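Long-range contacts in Cwp19 (Clostridioides difficile, PDB 5OQ3), which is an S-layer-associated glycoside hydrolase whose TIM-barrel domain, the part modelled here, probably cleaves cell-wall glycan: residues R74-A79 with W88-T93; N84-S89 with V172-E177; W293-K298 with I343-T348; I322-Y327 with S359-A364. One frame throughout, in Å; residues are numbered along the deposited sequence. Where two conformers were deposited one is given.

Contact 1: residues R74-A79 with W88-T93; sequences RPKSDA and WSEYLT
S89 reaches across to D78 with its hydroxyl: OG donates to D78 OD2 over 2.7 Å, coming down onto the carboxylate from 55° out of its plane. The S89 torsion that turns OG away from its own N (chi1 177°) also leaves it accepting from Y91 N, the N-cap bond of the short helix 90-93. Next along, K76 NZ meets E90 OE2 at 2.7 Å on the syn side of the carboxylate, the two side chains crossing nearly at right angles in a salt bridge. P75 CG lies at the edge of the Y91 ring, 3.8 Å from CD2. The backbones are bridged once, A79 with W88, through S89 N donating to A79 O over 2.9 Å. All of this ties the start of the loop after barrel strand 68-74 to its far end in the TIM-barrel domain. A water sits between the two acids, donating to D78 OD2 and E90 OE2 and accepting from E90 N, which probably eases the proximity of two like charges. Further out, K76 NZ has a second salt bridge to E133, and the other oxygen of D78 is gripped too, K76 N donating to D78 OD1 over 2.8 Å from above the carboxylate plane.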
loop_
_atom_site.group_PDB
_atom_site.type_symbol
_atom_site.label_atom_id
_atom_site.label_comp_id
_atom_site.label_asym_id
_atom_site.label_seq_id
_atom_site.Cartn_x
_atom_site.Cartn_y
_atom_site.Cartn_z
ATOM N N ARG A 74 -7.441 -5.074 3.837
ATOM C CA ARG A 74 -8.545 -4.112 3.556
ATOM C C ARG A 74 -8.390 -3.605 2.133
ATOM O O ARG A 74 -7.895 -2.498 1.915
ATOM C CB ARG A 74 -8.496 -2.945 4.531
ATOM C CG ARG A 74 -9.560 -1.868 4.340
ATOM C CD ARG A 74 -9.248 -0.683 5.220
ATOM N NE ARG A 74 -10.101 0.460 4.977
ATOM C CZ ARG A 74 -11.225 0.741 5.622
ATOM N NH1 ARG A 74 -11.707 -0.074 6.526
ATOM N NH2 ARG A 74 -11.858 1.902 5.362
ATOM N N PRO A 75 -8.843 -4.410 1.155
ATOM C CA PRO A 75 -8.781 -3.948 -0.217
ATOM C C PRO A 75 -9.844 -2.951 -0.604
ATOM O O PRO A 75 -9.613 -2.167 -1.532
ATOM C CB PRO A 75 -8.970 -5.225 -1.023
ATOM C CG PRO A 75 -9.743 -6.137 -0.150
ATOM C CD PRO A 75 -9.187 -5.845 1.217
ATOM N N LYS A 76 -10.977 -2.932 0.108
ATOM C CA LYS A 76 -12.153 -2.171 -0.350
ATOM C C LYS A 76 -13.122 -1.924 0.811
ATOM O O LYS A 76 -14.230 -2.474 0.849
ATOM C CB LYS A 76 -12.813 -2.914 -1.502
ATOM C CG LYS A 76 -13.926 -2.162 -2.183
ATOM C CD LYS A 76 -14.591 -3.079 -3.192
ATOM C CE LYS A 76 -15.955 -2.550 -3.539
ATOM N NZ LYS A 76 -16.792 -3.611 -4.132
ATOM N N SER A 77 -12.667 -1.100 1.766
ATOM C CA SER A 77 -13.437 -0.781 3.007
ATOM C C SER A 77 -14.064 -2.039 3.641
ATOM O O SER A 77 -15.208 -2.023 4.095
ATOM C CB SER A 77 -14.533 0.267 2.751
ATOM O OG SER A 77 -15.181 0.613 3.970
ATOM N N ASP A 78 -13.263 -3.088 3.707
ATOM C CA ASP A 78 -13.718 -4.432 4.032
ATOM C C ASP A 78 -12.593 -5.116 4.782
ATOM O O ASP A 78 -11.572 -4.485 5.127
ATOM C CB ASP A 78 -14.159 -5.154 2.770
ATOM C CG ASP A 78 -13.020 -5.306 1.757
ATOM O OD1 ASP A 78 -11.890 -4.779 2.014
ATOM O OD2 ASP A 78 -13.263 -5.965 0.709
ATOM N N ALA A 79 -12.775 -6.405 5.068
ATOM C CA ALA A 79 -11.848 -7.089 5.965
ATOM C C ALA A 79 -11.694 -8.540 5.541
ATOM O O ALA A 79 -12.688 -9.247 5.340
ATOM C CB ALA A 79 -12.350 -7.009 7.410
ATOM N N TRP A 88 -16.999 -8.341 5.952
ATOM C CA TRP A 88 -16.175 -9.335 5.259
ATOM C C TRP A 88 -15.965 -8.967 3.801
ATOM O O TRP A 88 -16.912 -8.592 3.094
ATOM C CB TRP A 88 -16.807 -10.731 5.312
ATOM C CG TRP A 88 -16.862 -11.361 6.677
ATOM C CD1 TRP A 88 -17.957 -11.521 7.479
ATOM C CD2 TRP A 88 -15.767 -11.967 7.357
ATOM N NE1 TRP A 88 -17.596 -12.180 8.632
ATOM C CE2 TRP A 88 -16.264 -12.501 8.558
ATOM C CE3 TRP A 88 -14.403 -12.139 7.042
ATOM C CZ2 TRP A 88 -15.434 -13.161 9.488
ATOM C CZ3 TRP A 88 -13.582 -12.792 7.968
ATOM C CH2 TRP A 88 -14.112 -13.310 9.160
ATOM N N SER A 89 -14.745 -9.140 3.318
ATOM C CA SER A 89 -14.423 -8.791 1.931
ATOM C C SER A 89 -15.110 -9.725 0.932
ATOM O O SER A 89 -15.125 -10.934 1.095
ATOM C CB SER A 89 -12.912 -8.861 1.705
ATOM O OG SER A 89 -12.595 -8.586 0.353
ATOM N N GLU A 90 -15.641 -9.137 -0.132
ATOM C CA GLU A 90 -16.236 -9.897 -1.211
ATOM C C GLU A 90 -15.233 -10.788 -1.919
ATOM O O GLU A 90 -15.646 -11.711 -2.632
ATOM C CB GLU A 90 -16.844 -8.959 -2.234
ATOM C CG GLU A 90 -15.839 -8.240 -3.108
ATOM C CD GLU A 90 -16.380 -6.963 -3.701
ATOM O OE1 GLU A 90 -16.703 -6.969 -4.905
ATOM O OE2 GLU A 90 -16.524 -5.974 -2.952
ATOM N N TYR A 91 -13.930 -10.550 -1.746
ATOM C CA TYR A 91 -12.970 -11.350 -2.535
ATOM C C TYR A 91 -12.763 -12.753 -1.968
ATOM O O TYR A 91 -12.170 -13.575 -2.623
ATOM C CB TYR A 91 -11.646 -10.597 -2.745
ATOM C CG TYR A 91 -11.913 -9.243 -3.409
ATOM C CD1 TYR A 91 -12.426 -9.175 -4.710
ATOM C CD2 TYR A 91 -11.767 -8.048 -2.710
ATOM C CE1 TYR A 91 -12.750 -7.972 -5.280
ATOM C CE2 TYR A 91 -12.056 -6.818 -3.298
ATOM C CZ TYR A 91 -12.559 -6.778 -4.582
ATOM O OH TYR A 91 -12.872 -5.552 -5.167
ATOM N N LEU A 92 -13.289 -13.038 -0.778
ATOM C CA LEU A 92 -13.256 -14.394 -0.227
ATOM C C LEU A 92 -14.355 -15.295 -0.775
ATOM O O LEU A 92 -14.120 -16.479 -1.023
ATOM C CB LEU A 92 -13.359 -14.340 1.311
ATOM C CG LEU A 92 -12.080 -13.764 1.962
ATOM C CD1 LEU A 92 -12.344 -13.238 3.365
ATOM C CD2 LEU A 92 -10.954 -14.818 2.001
ATOM N N THR A 93 -15.557 -14.746 -0.893
ATOM C CA THR A 93 -16.762 -15.525 -1.276
ATOM C C THR A 93 -17.503 -15.124 -2.585
ATOM O O THR A 93 -18.247 -15.870 -3.124
ATOM C CB THR A 93 -17.813 -15.439 -0.159
ATOM O OG1 THR A 93 -18.214 -14.066 -0.027
ATOM C CG2 THR A 93 -17.213 -15.955 1.143
HETATM O O HOH W 1 -15.707 -6.240 -0.340
#

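Contact 2: residues N84-S89 with V172-E177; sequences NINPWS and VDSIAE
The carboxamide of N86 and the carboxylate of E177 are the flat groups, and both are used within or close to their planes. N86 ND2 donates to S174 OG over 2.9 Å, with the hydroxyl lying exactly in the amide plane and an angle at the hydrogen of 163°. On the other side of that amide, N86 OD1 takes a hydrogen bond from Y170 and a weak one from R74, so the group is held at both ends and its rotation is fixed. E177 runs out from its helix fully extended, with CG anti to the backbone N (chi1 179°), and this brings OE2 to the backbone of N84. There N84 N donates almost straight into the syn lone pair of OE2 over 2.9 Å. E177 OE1 has S83 OG as its partner, together with a water that also donates to S174 O and accepts from N86 ND2. I85 lies against the helix between the two polar pairs, its CD1 3.7 Å from D173 O and 3.9 Å from E177 OE1, and its CG2 3.7 Å from S174 OG. The start of the loop segment 84-89, N84 to N86, thus lies against one flank of helix 165-181, in the loop that follows strand 68-74 of the barrel. Elsewhere on that helix, V172 and A176 pack on helix 214-236, while I175 faces strand 186-189.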
loop_
_atom_site.group_PDB
_atom_site.type_symbol
_atom_site.label_atom_id
_atom_site.label_comp_id
_atom_site.label_asym_id
_atom_site.label_seq_id
_atom_site.Cartn_x
_atom_site.Cartn_y
_atom_site.Cartn_z
ATOM N N ASN A 84 -15.637 -6.161 14.168
ATOM C CA ASN A 84 -16.874 -5.567 14.663
ATOM C C ASN A 84 -17.097 -4.159 14.041
ATOM O O ASN A 84 -17.958 -3.413 14.483
ATOM C CB ASN A 84 -16.824 -5.466 16.208
ATOM C CG ASN A 84 -16.804 -6.820 16.901
ATOM O OD1 ASN A 84 -17.393 -7.799 16.421
ATOM N ND2 ASN A 84 -16.166 -6.871 18.069
ATOM N N ILE A 85 -16.299 -3.796 13.033
ATOM C CA ILE A 85 -16.334 -2.463 12.400
ATOM C C ILE A 85 -16.600 -2.573 10.883
ATOM O O ILE A 85 -17.419 -1.833 10.336
ATOM C CB ILE A 85 -14.993 -1.701 12.632
ATOM C CG1 ILE A 85 -14.659 -1.609 14.136
ATOM C CG2 ILE A 85 -15.036 -0.308 11.989
ATOM C CD1 ILE A 85 -13.247 -1.116 14.404
ATOM N N ASN A 86 -15.871 -3.445 10.195
ATOM C CA ASN A 86 -15.845 -3.487 8.748
ATOM C C ASN A 86 -16.355 -4.823 8.261
ATOM O O ASN A 86 -16.201 -5.836 8.929
ATOM C CB ASN A 86 -14.407 -3.222 8.248
ATOM C CG ASN A 86 -13.993 -1.797 8.491
ATOM O OD1 ASN A 86 -14.518 -0.903 7.870
ATOM N ND2 ASN A 86 -13.080 -1.587 9.437
ATOM N N PRO A 87 -16.986 -4.848 7.066
ATOM C CA PRO A 87 -17.636 -6.064 6.562
ATOM C C PRO A 87 -16.650 -7.045 5.956
ATOM O O PRO A 87 -15.612 -6.636 5.408
ATOM C CB PRO A 87 -18.515 -5.538 5.428
ATOM C CG PRO A 87 -17.776 -4.313 4.953
ATOM C CD PRO A 87 -17.262 -3.677 6.221
ATOM N N TRP A 88 -16.999 -8.341 5.952
ATOM C CA TRP A 88 -16.175 -9.335 5.259
ATOM C C TRP A 88 -15.965 -8.967 3.801
ATOM O O TRP A 88 -16.912 -8.592 3.094
ATOM C CB TRP A 88 -16.807 -10.731 5.312
ATOM C CG TRP A 88 -16.862 -11.361 6.677
ATOM C CD1 TRP A 88 -17.957 -11.521 7.479
ATOM C CD2 TRP A 88 -15.767 -11.967 7.357
ATOM N NE1 TRP A 88 -17.596 -12.180 8.632
ATOM C CE2 TRP A 88 -16.264 -12.501 8.558
ATOM C CE3 TRP A 88 -14.403 -12.139 7.042
ATOM C CZ2 TRP A 88 -15.434 -13.161 9.488
ATOM C CZ3 TRP A 88 -13.582 -12.792 7.968
ATOM C CH2 TRP A 88 -14.112 -13.310 9.160
ATOM N N SER A 89 -14.745 -9.140 3.318
ATOM C CA SER A 89 -14.423 -8.791 1.931
ATOM C C SER A 89 -15.110 -9.725 0.932
ATOM O O SER A 89 -15.125 -10.934 1.095
ATOM C CB SER A 89 -12.912 -8.861 1.705
ATOM O OG SER A 89 -12.595 -8.586 0.353
ATOM N N VAL A 172 -8.329 5.086 11.974
ATOM C CA VAL A 172 -7.464 4.731 13.101
ATOM C C VAL A 172 -8.026 3.539 13.885
ATOM O O VAL A 172 -7.309 2.598 14.220
ATOM C CB VAL A 172 -7.228 5.924 14.006
ATOM C CG1 VAL A 172 -6.548 5.555 15.305
ATOM C CG2 VAL A 172 -6.415 6.989 13.257
ATOM N N ASP A 173 -9.317 3.624 14.202
ATOM C CA ASP A 173 -9.936 2.568 14.980
ATOM C C ASP A 173 -9.967 1.246 14.229
ATOM O O ASP A 173 -9.862 0.188 14.829
ATOM C CB ASP A 173 -11.366 3.009 15.382
ATOM C CG ASP A 173 -11.384 4.154 16.409
ATOM O OD1 ASP A 173 -10.319 4.457 17.035
ATOM O OD2 ASP A 173 -12.466 4.789 16.576
ATOM N N SER A 174 -10.150 1.314 12.910
ATOM C CA SER A 174 -10.165 0.106 12.082
ATOM C C SER A 174 -8.793 -0.597 12.114
ATOM O O SER A 174 -8.727 -1.824 12.247
ATOM C CB SER A 174 -10.515 0.465 10.637
ATOM O OG SER A 174 -11.858 0.898 10.434
ATOM N N ILE A 175 -7.732 0.185 12.056
ATOM C CA ILE A 175 -6.402 -0.390 12.164
ATOM C C ILE A 175 -6.080 -0.882 13.568
ATOM O O ILE A 175 -5.498 -1.970 13.735
ATOM C CB ILE A 175 -5.396 0.621 11.636
ATOM C CG1 ILE A 175 -5.680 0.761 10.142
ATOM C CG2 ILE A 175 -3.979 0.143 11.905
ATOM C CD1 ILE A 175 -5.108 2.020 9.602
ATOM N N ALA A 176 -6.518 -0.111 14.563
ATOM C CA ALA A 176 -6.239 -0.469 15.961
ATOM C C ALA A 176 -6.837 -1.835 16.300
ATOM O O ALA A 176 -6.246 -2.570 17.093
ATOM C CB ALA A 176 -6.746 0.573 16.892
ATOM N N GLU A 177 -8.002 -2.143 15.728
ATOM C CA GLU A 177 -8.626 -3.446 15.985
ATOM C C GLU A 177 -7.686 -4.590 15.559
ATOM O O GLU A 177 -7.533 -5.602 16.237
ATOM C CB GLU A 177 -9.962 -3.555 15.216
ATOM C CG GLU A 177 -10.727 -4.867 15.374
ATOM C CD GLU A 177 -12.011 -4.899 14.556
ATOM O OE1 GLU A 177 -11.997 -4.625 13.315
ATOM O OE2 GLU A 177 -13.039 -5.237 15.133
HETATM O O HOH W 2 -10.981 -3.095 11.298
#

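Contact 3: residues W293-K298 with I343-T348; sequences WPIGLK and IVQQVT
I295 drives its CD1 between two glutamines of helix 343-350, and this is the close part of the contact. The methyl sits 3.6 Å from Q345 NE2 and 3.7 Å from Q345 CD, and touches Q346 CG at 4.0 Å. Q345 stretches straight out, CG anti to its backbone N (chi1 -176°), which carries its stem and amide obliquely across the end of I295 while the residue as a whole stays exposed to solvent. The polar link is looser. Q346 NE2 reaches W293 O at 3.1 Å, but the angle at the hydrogen is only 128° and the bond is weak; its stronger partner is E342 OE1, which also accepts from I295 N. E342 thereby serves both sides of the contact, one bond going to the loop backbone and one to the helix side chain. I295 is presented at the second position of a type II turn from P294 to L297, with G296 third and exposed; the closing bond, L297 N to P294 O, is long at 3.4 Å. This is a surface contact between neighbouring beta-alpha units of a TIM barrel: the loop leaving strand 286-287 rests on the helix that follows the next strand, 319-324.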
loop_
_atom_site.group_PDB
_atom_site.type_symbol
_atom_site.label_atom_id
_atom_site.label_comp_id
_atom_site.label_asym_id
_atom_site.label_seq_id
_atom_site.Cartn_x
_atom_site.Cartn_y
_atom_site.Cartn_z
ATOM N N TRP A 293 9.605 1.711 -13.126
ATOM C CA TRP A 293 10.083 2.143 -14.406
ATOM C C TRP A 293 11.464 1.523 -14.655
ATOM O O TRP A 293 12.197 1.221 -13.719
ATOM C CB TRP A 293 10.246 3.658 -14.416
ATOM C CG TRP A 293 8.946 4.410 -14.231
ATOM C CD1 TRP A 293 7.912 4.523 -15.139
ATOM C CD2 TRP A 293 8.543 5.161 -13.085
ATOM N NE1 TRP A 293 6.909 5.294 -14.626
ATOM C CE2 TRP A 293 7.270 5.710 -13.371
ATOM C CE3 TRP A 293 9.145 5.457 -11.858
ATOM C CZ2 TRP A 293 6.597 6.528 -12.473
ATOM C CZ3 TRP A 293 8.463 6.253 -10.957
ATOM C CH2 TRP A 293 7.194 6.765 -11.261
ATOM N N PRO A 294 11.854 1.391 -15.923
ATOM C CA PRO A 294 13.209 0.975 -16.275
ATOM C C PRO A 294 14.262 2.032 -16.011
ATOM O O PRO A 294 13.996 3.240 -16.024
ATOM C CB PRO A 294 13.141 0.696 -17.781
ATOM C CG PRO A 294 11.714 0.719 -18.118
ATOM C CD PRO A 294 11.020 1.555 -17.118
ATOM N N ILE A 295 15.491 1.557 -15.824
ATOM C CA ILE A 295 16.670 2.419 -15.907
ATOM C C ILE A 295 16.719 3.058 -17.286
ATOM O O ILE A 295 16.494 2.392 -18.267
ATOM C CB ILE A 295 17.941 1.588 -15.598
ATOM C CG1 ILE A 295 17.929 1.239 -14.112
ATOM C CG2 ILE A 295 19.212 2.348 -15.946
ATOM C CD1 ILE A 295 18.889 0.139 -13.699
ATOM N N GLY A 296 16.979 4.348 -17.336
ATOM C CA GLY A 296 17.104 5.098 -18.611
ATOM C C GLY A 296 15.814 5.676 -19.160
ATOM O O GLY A 296 15.831 6.305 -20.209
ATOM N N LEU A 297 14.679 5.454 -18.502
ATOM C CA LEU A 297 13.430 5.997 -19.047
ATOM C C LEU A 297 13.449 7.496 -18.824
ATOM O O LEU A 297 13.511 7.952 -17.689
ATOM C CB LEU A 297 12.212 5.394 -18.338
ATOM C CG LEU A 297 10.863 5.884 -18.851
ATOM C CD1 LEU A 297 10.553 5.391 -20.260
ATOM C CD2 LEU A 297 9.779 5.473 -17.861
ATOM N N LYS A 298 13.331 8.268 -19.897
ATOM C CA LYS A 298 13.524 9.720 -19.824
ATOM C C LYS A 298 12.615 10.428 -18.790
ATOM O O LYS A 298 13.098 11.225 -17.958
ATOM C CB LYS A 298 13.373 10.348 -21.214
ATOM C CG LYS A 298 13.624 11.849 -21.229
ATOM C CD LYS A 298 13.561 12.415 -22.644
ATOM C CE LYS A 298 14.152 13.812 -22.682
ATOM N NZ LYS A 298 13.601 14.705 -21.626
ATOM N N ILE A 343 15.928 -6.866 -13.302
ATOM C CA ILE A 343 15.807 -6.723 -11.860
ATOM C C ILE A 343 17.164 -6.865 -11.150
ATOM O O ILE A 343 17.403 -6.198 -10.145
ATOM C CB ILE A 343 14.755 -7.703 -11.291
ATOM C CG1 ILE A 343 14.352 -7.334 -9.838
ATOM C CG2 ILE A 343 15.230 -9.137 -11.311
ATOM C CD1 ILE A 343 13.845 -5.909 -9.631
ATOM N N VAL A 344 18.051 -7.717 -11.634
ATOM C CA VAL A 344 19.367 -7.823 -11.001
ATOM C C VAL A 344 20.107 -6.481 -11.096
ATOM O O VAL A 344 20.713 -6.015 -10.140
ATOM C CB VAL A 344 20.186 -8.990 -11.602
ATOM C CG1 VAL A 344 21.613 -8.932 -11.087
ATOM C CG2 VAL A 344 19.537 -10.318 -11.220
ATOM N N GLN A 345 20.074 -5.868 -12.258
ATOM C CA GLN A 345 20.671 -4.547 -12.441
ATOM C C GLN A 345 20.069 -3.501 -11.485
ATOM O O GLN A 345 20.809 -2.692 -10.887
ATOM C CB GLN A 345 20.502 -4.109 -13.897
ATOM C CG GLN A 345 21.175 -2.795 -14.226
ATOM C CD GLN A 345 20.933 -2.321 -15.642
ATOM O OE1 GLN A 345 20.245 -2.977 -16.406
ATOM N NE2 GLN A 345 21.446 -1.135 -15.968
ATOM N N GLN A 346 18.747 -3.481 -11.351
ATOM C CA GLN A 346 18.124 -2.545 -10.438
ATOM C C GLN A 346 18.554 -2.759 -9.011
ATOM O O GLN A 346 18.901 -1.790 -8.339
ATOM C CB GLN A 346 16.594 -2.581 -10.596
ATOM C CG GLN A 346 16.072 -2.102 -11.925
ATOM C CD GLN A 346 14.591 -1.707 -11.891
ATOM O OE1 GLN A 346 13.845 -2.033 -10.955
ATOM N NE2 GLN A 346 14.139 -1.074 -12.972
ATOM N N VAL A 347 18.507 -3.987 -8.505
ATOM C CA VAL A 347 18.828 -4.197 -7.116
ATOM C C VAL A 347 20.321 -4.001 -6.853
ATOM O O VAL A 347 20.705 -3.489 -5.821
ATOM C CB VAL A 347 18.336 -5.577 -6.627
ATOM C CG1 VAL A 347 18.806 -5.871 -5.217
ATOM C CG2 VAL A 347 16.806 -5.624 -6.656
ATOM N N THR A 348 21.167 -4.328 -7.823
ATOM C CA THR A 348 22.598 -4.039 -7.705
ATOM C C THR A 348 22.840 -2.526 -7.519
ATOM O O THR A 348 23.634 -2.097 -6.676
ATOM C CB THR A 348 23.349 -4.599 -8.914
ATOM O OG1 THR A 348 23.174 -6.018 -8.979
ATOM C CG2 THR A 348 24.847 -4.283 -8.849
#

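Contact 4: residues I322-Y327 with S359-A364; sequences IGQGIY and SMYFSA
Two successive turns in Q324, chi1 -47° and chi2 -68°, fold its side chain back over the neighbouring strand, where S359 OG donates to Q324 OE1 over 2.7 Å on a lone pair in the carbonyl plane. The strands, 319-324 and 356-361, are the last two of the eight-stranded TIM barrel. They run parallel in register, I322 beside S359 and Q324 beside Y361, with M360 N bonded to I322 O, Q324 N to M360 O and F362 N to Q324 O. The same fold in Q324 lays CG over the face of the Y361 ring, 4.2 Å from its centroid, a CH-pi contact, while I326 CG2 comes up at the edge of that ring, 3.8 Å from CD1. The Q324 amide has further partners outside, N350 on OE1 and Y302 on NE2, so its rotation is well fixed. Further along the chain, F362 turns the edge of its ring toward the face of Y327 in an offset edge-to-face pair, centroids 5.8 Å apart and planes at 88°. The peptide from F362 to S363 is cis, and its carbonyl oxygen, F362 O, accepts from Y327 N over 3.1 Å while lying at the edge of the Y327 ring.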
loop_
_atom_site.group_PDB
_atom_site.type_symbol
_atom_site.label_atom_id
_atom_site.label_comp_id
_atom_site.label_asym_id
_atom_site.label_seq_id
_atom_site.Cartn_x
_atom_site.Cartn_y
_atom_site.Cartn_z
ATOM N N ILE A 322 12.737 0.109 -1.877
ATOM C CA ILE A 322 12.314 0.429 -3.215
ATOM C C ILE A 322 11.227 -0.513 -3.681
ATOM O O ILE A 322 11.362 -1.742 -3.576
ATOM C CB ILE A 322 13.494 0.373 -4.197
ATOM C CG1 ILE A 322 14.629 1.272 -3.724
ATOM C CG2 ILE A 322 13.027 0.654 -5.622
ATOM C CD1 ILE A 322 14.278 2.728 -3.509
ATOM N N GLY A 323 10.114 0.085 -4.161
ATOM C CA GLY A 323 9.085 -0.710 -4.796
ATOM C C GLY A 323 9.507 -1.090 -6.199
ATOM O O GLY A 323 9.721 -0.226 -7.060
ATOM N N GLN A 324 9.579 -2.401 -6.455
ATOM C CA GLN A 324 10.072 -2.949 -7.717
ATOM C C GLN A 324 8.927 -3.444 -8.572
ATOM O O GLN A 324 8.160 -4.325 -8.155
ATOM C CB GLN A 324 11.034 -4.137 -7.436
ATOM C CG GLN A 324 12.123 -3.937 -6.379
ATOM C CD GLN A 324 13.267 -2.955 -6.675
ATOM O OE1 GLN A 324 14.081 -2.727 -5.807
ATOM N NE2 GLN A 324 13.398 -2.444 -7.887
ATOM N N GLY A 325 8.871 -2.955 -9.812
ATOM C CA GLY A 325 7.779 -3.260 -10.721
ATOM C C GLY A 325 7.905 -4.471 -11.601
ATOM O O GLY A 325 7.813 -4.382 -12.843
ATOM N N ILE A 326 8.087 -5.627 -10.966
ATOM C CA ILE A 326 8.351 -6.863 -11.674
ATOM C C ILE A 326 7.163 -7.337 -12.513
ATOM O O ILE A 326 7.349 -8.179 -13.379
ATOM C CB ILE A 326 8.934 -7.976 -10.798
ATOM C CG1 ILE A 326 8.051 -8.328 -9.619
ATOM C CG2 ILE A 326 10.367 -7.626 -10.371
ATOM C CD1 ILE A 326 8.340 -9.661 -8.977
ATOM N N TYR A 327 5.968 -6.793 -12.266
ATOM C CA TYR A 327 4.831 -7.048 -13.145
ATOM C C TYR A 327 5.066 -6.582 -14.587
ATOM O O TYR A 327 4.418 -7.067 -15.515
ATOM C CB TYR A 327 3.544 -6.430 -12.551
ATOM C CG TYR A 327 3.506 -4.915 -12.601
ATOM C CD1 TYR A 327 4.093 -4.142 -11.604
ATOM C CD2 TYR A 327 2.825 -4.259 -13.612
ATOM C CE1 TYR A 327 4.026 -2.751 -11.644
ATOM C CE2 TYR A 327 2.760 -2.875 -13.675
ATOM C CZ TYR A 327 3.341 -2.118 -12.666
ATOM O OH TYR A 327 3.268 -0.737 -12.674
ATOM N N SER A 359 13.828 -3.940 -0.574
ATOM C CA SER A 359 12.912 -3.888 -1.702
ATOM C C SER A 359 11.576 -4.535 -1.318
ATOM O O SER A 359 11.534 -5.440 -0.461
ATOM C CB SER A 359 13.448 -4.662 -2.894
ATOM O OG SER A 359 14.599 -4.066 -3.477
ATOM N N MET A 360 10.534 -4.092 -2.027
ATOM C CA MET A 360 9.237 -4.736 -2.052
ATOM C C MET A 360 8.853 -4.965 -3.482
ATOM O O MET A 360 8.992 -4.083 -4.280
ATOM C CB MET A 360 8.166 -3.911 -1.317
ATOM C CG MET A 360 8.486 -3.515 0.110
ATOM S SD MET A 360 6.982 -3.331 1.083
ATOM C CE MET A 360 7.661 -3.403 2.705
ATOM N N TYR A 361 8.409 -6.180 -3.802
ATOM C CA TYR A 361 8.146 -6.614 -5.173
ATOM C C TYR A 361 6.626 -6.606 -5.451
ATOM O O TYR A 361 5.876 -7.295 -4.756
ATOM C CB TYR A 361 8.677 -8.037 -5.419
ATOM C CG TYR A 361 10.192 -8.023 -5.407
ATOM C CD1 TYR A 361 10.898 -7.784 -6.572
ATOM C CD2 TYR A 361 10.924 -8.229 -4.252
ATOM C CE1 TYR A 361 12.271 -7.760 -6.577
ATOM C CE2 TYR A 361 12.313 -8.189 -4.253
ATOM C CZ TYR A 361 12.976 -7.942 -5.428
ATOM O OH TYR A 361 14.354 -7.891 -5.478
ATOM N N PHE A 362 6.242 -5.899 -6.494
ATOM C CA PHE A 362 4.878 -5.925 -7.001
ATOM C C PHE A 362 4.809 -6.817 -8.215
ATOM O O PHE A 362 5.266 -6.384 -9.263
ATOM C CB PHE A 362 4.320 -4.537 -7.309
ATOM C CG PHE A 362 2.811 -4.564 -7.331
ATOM C CD1 PHE A 362 2.106 -4.863 -8.505
ATOM C CD2 PHE A 362 2.101 -4.486 -6.141
ATOM C CE1 PHE A 362 0.740 -4.961 -8.498
ATOM C CE2 PHE A 362 0.718 -4.606 -6.137
ATOM C CZ PHE A 362 0.046 -4.847 -7.319
ATOM N N SER A 363 4.246 -8.033 -8.108
ATOM C CA SER A 363 3.596 -8.598 -6.936
ATOM C C SER A 363 3.984 -10.067 -6.811
ATOM O O SER A 363 4.676 -10.619 -7.668
ATOM C CB SER A 363 2.065 -8.406 -6.973
ATOM O OG SER A 363 1.483 -9.208 -7.982
ATOM N N ALA A 364 3.498 -10.705 -5.763
ATOM C CA ALA A 364 3.830 -12.094 -5.455
ATOM C C ALA A 364 3.588 -13.062 -6.600
ATOM O O ALA A 364 4.420 -13.962 -6.827
ATOM C CB ALA A 364 3.062 -12.540 -4.232
#

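Overall arrangement
The four contacts follow the chain round one TIM-barrel domain and fall into two pairs. Contacts 1 and 2 share W88 and S89, have centres about 11 Å apart, and fold the loop after strand 68-74 first onto itself and then onto helix 165-181; a weak, probable hydrogen bond from R74 to N86 joins them. Contacts 3 and 4, with centres about 12 Å apart, alternate along the chain: helix 343-350 of contact 3 is the crossover between the two strands of contact 4, and V347 packs on Y361. Contacts 2 and 3 lie on opposite sides of the chain's centre, about 38 Å between centres. Contact 4 joins two neighbouring barrel strands and the loops that leave them, whereas the others fasten loops and helices around the sheet.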